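Local coordinates for DUF917 domain-containing protein (Chromobacterium violaceum, PDB 2O3I) that is of unknown function but belongs to the DUF917 family, with N- and C-terminal domains of the S-Me-THD-like type, at residues L309-S321 and L377-V389. The protein carries 2 engineered substitutions. Numbering follows the deposited sequence.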
# COMPACT_ATOMS: atom_id res chain seq x y z
N LEU A 309 -28.44 -18.69 26.34
CA LEU A 309 -29.09 -17.39 26.17
C LEU A 309 -29.09 -16.86 24.74
O LEU A 309 -28.13 -17.03 23.99
CB LEU A 309 -28.44 -16.38 27.11
CG LEU A 309 -28.73 -16.64 28.59
CD1 LEU A 309 -27.74 -15.88 29.46
CD2 LEU A 309 -30.17 -16.24 28.89
N SER A 310 -30.19 -16.19 24.38
CA SER A 310 -30.39 -15.62 23.05
C SER A 310 -29.59 -14.34 22.82
O SER A 310 -29.31 -13.97 21.68
CB SER A 310 -31.87 -15.32 22.83
OG SER A 310 -32.67 -16.43 23.19
N HIS A 311 -29.26 -13.66 23.91
CA HIS A 311 -28.49 -12.42 23.83
C HIS A 311 -27.10 -12.68 24.41
O HIS A 311 -26.93 -13.51 25.29
CB HIS A 311 -29.19 -11.33 24.63
CG HIS A 311 -29.32 -11.65 26.09
ND1 HIS A 311 -30.34 -12.43 26.59
CD2 HIS A 311 -28.55 -11.32 27.15
CE1 HIS A 311 -30.19 -12.57 27.89
NE2 HIS A 311 -29.11 -11.91 28.26
N PRO A 312 -26.08 -11.96 23.91
CA PRO A 312 -24.73 -12.17 24.44
C PRO A 312 -24.55 -11.68 25.87
O PRO A 312 -25.28 -10.79 26.33
CB PRO A 312 -23.85 -11.40 23.44
CG PRO A 312 -24.74 -10.28 23.02
CD PRO A 312 -26.08 -10.96 22.83
N LEU A 313 -23.60 -12.27 26.59
CA LEU A 313 -23.33 -11.89 27.97
C LEU A 313 -22.73 -10.49 28.03
O LEU A 313 -23.03 -9.71 28.93
CB LEU A 313 -22.34 -12.88 28.60
CG LEU A 313 -22.85 -14.27 28.98
CD1 LEU A 313 -21.66 -15.15 29.33
CD2 LEU A 313 -23.80 -14.16 30.16
N ALA A 314 -21.87 -10.19 27.06
CA ALA A 314 -21.23 -8.89 26.98
C ALA A 314 -20.81 -8.61 25.55
O ALA A 314 -20.67 -9.52 24.74
CB ALA A 314 -20.01 -8.82 27.90
N THR A 315 -20.59 -7.34 25.25
CA THR A 315 -20.21 -6.92 23.92
C THR A 315 -19.34 -5.68 24.01
O THR A 315 -19.49 -4.89 24.94
CB THR A 315 -21.47 -6.61 23.09
OG1 THR A 315 -22.20 -7.82 22.87
CG2 THR A 315 -21.12 -6.00 21.77
N ALA A 316 -18.43 -5.53 23.06
CA ALA A 316 -17.58 -4.35 23.01
C ALA A 316 -18.55 -3.20 22.78
O ALA A 316 -19.63 -3.41 22.24
CB ALA A 316 -16.60 -4.46 21.84
N PRO A 317 -18.17 -1.97 23.14
CA PRO A 317 -16.91 -1.49 23.74
C PRO A 317 -16.50 -2.07 25.09
O PRO A 317 -15.36 -1.93 25.49
CB PRO A 317 -17.11 0.02 23.79
CG PRO A 317 -18.59 0.15 24.04
CD PRO A 317 -19.14 -0.86 23.05
N ASP A 318 -17.42 -2.71 25.80
CA ASP A 318 -17.06 -3.29 27.09
C ASP A 318 -15.93 -4.28 26.89
O ASP A 318 -15.94 -5.09 25.96
CB ASP A 318 -18.25 -4.00 27.75
CG ASP A 318 -19.33 -3.04 28.22
OD1 ASP A 318 -19.03 -1.85 28.42
OD2 ASP A 318 -20.47 -3.50 28.42
N ALA A 319 -14.94 -4.22 27.78
CA ALA A 319 -13.81 -5.13 27.70
C ALA A 319 -14.21 -6.50 28.24
O ALA A 319 -15.05 -6.61 29.13
CB ALA A 319 -12.63 -4.58 28.49
N ILE A 320 -13.59 -7.54 27.69
CA ILE A 320 -13.83 -8.91 28.10
C ILE A 320 -12.45 -9.45 28.39
O ILE A 320 -11.59 -9.46 27.51
CB ILE A 320 -14.50 -9.70 26.95
CG1 ILE A 320 -15.92 -9.16 26.74
CG2 ILE A 320 -14.53 -11.18 27.26
CD1 ILE A 320 -16.56 -9.56 25.42
N SER A 321 -12.23 -9.88 29.63
CA SER A 321 -10.92 -10.38 30.02
C SER A 321 -10.97 -11.63 30.87
O SER A 321 -11.88 -11.82 31.67
CB SER A 321 -10.14 -9.29 30.78
OG SER A 321 -9.91 -8.18 29.96
N LEU A 377 -18.76 -5.31 15.18
CA LEU A 377 -19.55 -6.41 15.73
C LEU A 377 -20.53 -6.96 14.70
O LEU A 377 -20.82 -8.16 14.69
CB LEU A 377 -20.31 -5.92 16.96
CG LEU A 377 -19.43 -5.48 18.12
CD1 LEU A 377 -20.23 -4.57 19.04
CD2 LEU A 377 -18.91 -6.69 18.88
N ALA A 378 -21.04 -6.09 13.84
CA ALA A 378 -21.98 -6.49 12.80
C ALA A 378 -21.31 -7.52 11.89
O ALA A 378 -21.93 -8.51 11.49
CB ALA A 378 -22.41 -5.28 11.98
N GLN A 379 -20.04 -7.29 11.58
CA GLN A 379 -19.29 -8.20 10.73
C GLN A 379 -19.17 -9.56 11.42
O GLN A 379 -19.03 -10.58 10.76
CB GLN A 379 -17.90 -7.63 10.46
CG GLN A 379 -17.91 -6.27 9.79
CD GLN A 379 -16.55 -5.59 9.82
OE1 GLN A 379 -16.36 -4.51 9.23
NE2 GLN A 379 -15.59 -6.21 10.51
N LEU A 380 -19.22 -9.55 12.75
CA LEU A 380 -19.14 -10.79 13.51
C LEU A 380 -20.52 -11.36 13.83
O LEU A 380 -20.67 -12.18 14.74
CB LEU A 380 -18.36 -10.58 14.81
CG LEU A 380 -16.83 -10.57 14.71
CD1 LEU A 380 -16.34 -9.25 14.11
CD2 LEU A 380 -16.25 -10.76 16.10
N GLY A 381 -21.53 -10.91 13.10
CA GLY A 381 -22.87 -11.42 13.30
C GLY A 381 -23.78 -10.80 14.35
O GLY A 381 -24.97 -11.13 14.38
N TYR A 382 -23.26 -9.94 15.22
CA TYR A 382 -24.13 -9.32 16.22
C TYR A 382 -24.63 -7.98 15.72
O TYR A 382 -23.84 -7.06 15.51
CB TYR A 382 -23.41 -9.12 17.56
CG TYR A 382 -24.29 -8.45 18.60
CD1 TYR A 382 -24.19 -7.08 18.87
CD2 TYR A 382 -25.27 -9.18 19.27
CE1 TYR A 382 -25.05 -6.46 19.79
CE2 TYR A 382 -26.13 -8.58 20.18
CZ TYR A 382 -26.02 -7.22 20.44
OH TYR A 382 -26.87 -6.65 21.35
N LEU A 383 -25.93 -7.87 15.53
CA LEU A 383 -26.51 -6.63 15.04
C LEU A 383 -27.50 -6.01 16.03
O LEU A 383 -28.34 -5.21 15.66
CB LEU A 383 -27.19 -6.87 13.69
CG LEU A 383 -26.25 -7.26 12.53
CD1 LEU A 383 -25.84 -8.71 12.64
CD2 LEU A 383 -26.95 -7.01 11.20
N GLY A 384 -27.37 -6.39 17.30
CA GLY A 384 -28.24 -5.85 18.33
C GLY A 384 -27.70 -4.53 18.86
O GLY A 384 -26.76 -3.98 18.29
N PRO A 385 -28.27 -3.99 19.94
CA PRO A 385 -27.76 -2.71 20.44
C PRO A 385 -26.64 -2.94 21.45
O PRO A 385 -26.38 -4.06 21.86
CB PRO A 385 -28.98 -2.09 21.08
CG PRO A 385 -29.62 -3.30 21.73
CD PRO A 385 -29.52 -4.36 20.63
N TYR A 386 -25.97 -1.86 21.84
CA TYR A 386 -24.91 -1.95 22.84
C TYR A 386 -25.64 -2.05 24.17
O TYR A 386 -26.52 -1.24 24.46
CB TYR A 386 -24.03 -0.70 22.80
CG TYR A 386 -23.12 -0.50 24.00
CD1 TYR A 386 -22.95 0.77 24.56
CD2 TYR A 386 -22.41 -1.56 24.56
CE1 TYR A 386 -22.10 0.98 25.65
CE2 TYR A 386 -21.54 -1.36 25.64
CZ TYR A 386 -21.40 -0.09 26.18
OH TYR A 386 -20.55 0.12 27.24
N ALA A 387 -25.28 -3.04 24.98
CA ALA A 387 -25.90 -3.23 26.29
C ALA A 387 -24.86 -3.15 27.40
O ALA A 387 -24.29 -4.17 27.80
CB ALA A 387 -26.62 -4.57 26.33
N PRO A 388 -24.60 -1.95 27.92
CA PRO A 388 -23.61 -1.75 28.99
C PRO A 388 -23.77 -2.71 30.16
O PRO A 388 -24.85 -2.81 30.75
CB PRO A 388 -23.84 -0.30 29.42
CG PRO A 388 -24.36 0.35 28.18
CD PRO A 388 -25.32 -0.69 27.64
N VAL A 389 -22.70 -3.41 30.50
CA VAL A 389 -22.73 -4.33 31.62
C VAL A 389 -22.97 -3.53 32.90
O VAL A 389 -23.48 -4.06 33.89
CB VAL A 389 -21.41 -5.12 31.74
CG1 VAL A 389 -21.32 -6.14 30.60
CG2 VAL A 389 -20.22 -4.17 31.70
O HOH W 1 -21.90 -5.47 27.02
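Both carboxylate oxygens of Asp318 are engaged by the C-terminal tail. OD1 accepts the hydroxyl of Tyr386 (OH to OD1 2.8 Å), which comes from above the carboxylate plane, 45° out of it, and also the backbone N of Ala360. OD2 takes the amide of Val389 on its syn side, N to OD2 3.1 Å, with an N-H...O angle of 160°. A water adds to this grip: it receives the Thr315 amide (Thr315 N to water 2.9 Å) and can donate to Asp318 OD2 and Ala387 O, each 2.8 Å from the water O, but its two protons cannot serve every acceptor around it at once. With CG anti to the backbone N (chi1 165°), the Tyr386 side chain reaches Asp318, its ring between two prolines. Pro317, which follows a cis peptide bond, sets CD over one face in a CH-pi contact, 3.8 Å from the ring centroid, while Pro388 CG covers the opposite face. Here the tail, having left helix 367-379 through a Schellman motif with Gly381 as C-prime residue, packs against the short, weakly bonded strand about 314-315 and the turn before strand 319-324 of the antiparallel sheet. Near the helix end, Leu377 packs CD1 and CD2 on Thr315 CG2, and Thr315 OG1 turns back in a weak bond to Ala314 O. Pro312 CD lies 3.6 Å from Tyr382 CE2, the two side chains crossing at about a right angle; the Tyr382 hydroxyl is spent within the tail, meeting a lone pair of Pro385 O in the carbonyl plane. On the sheet side, Val389 CG1 rests on Ala314 CB, next to Ala357 of strand 352-358.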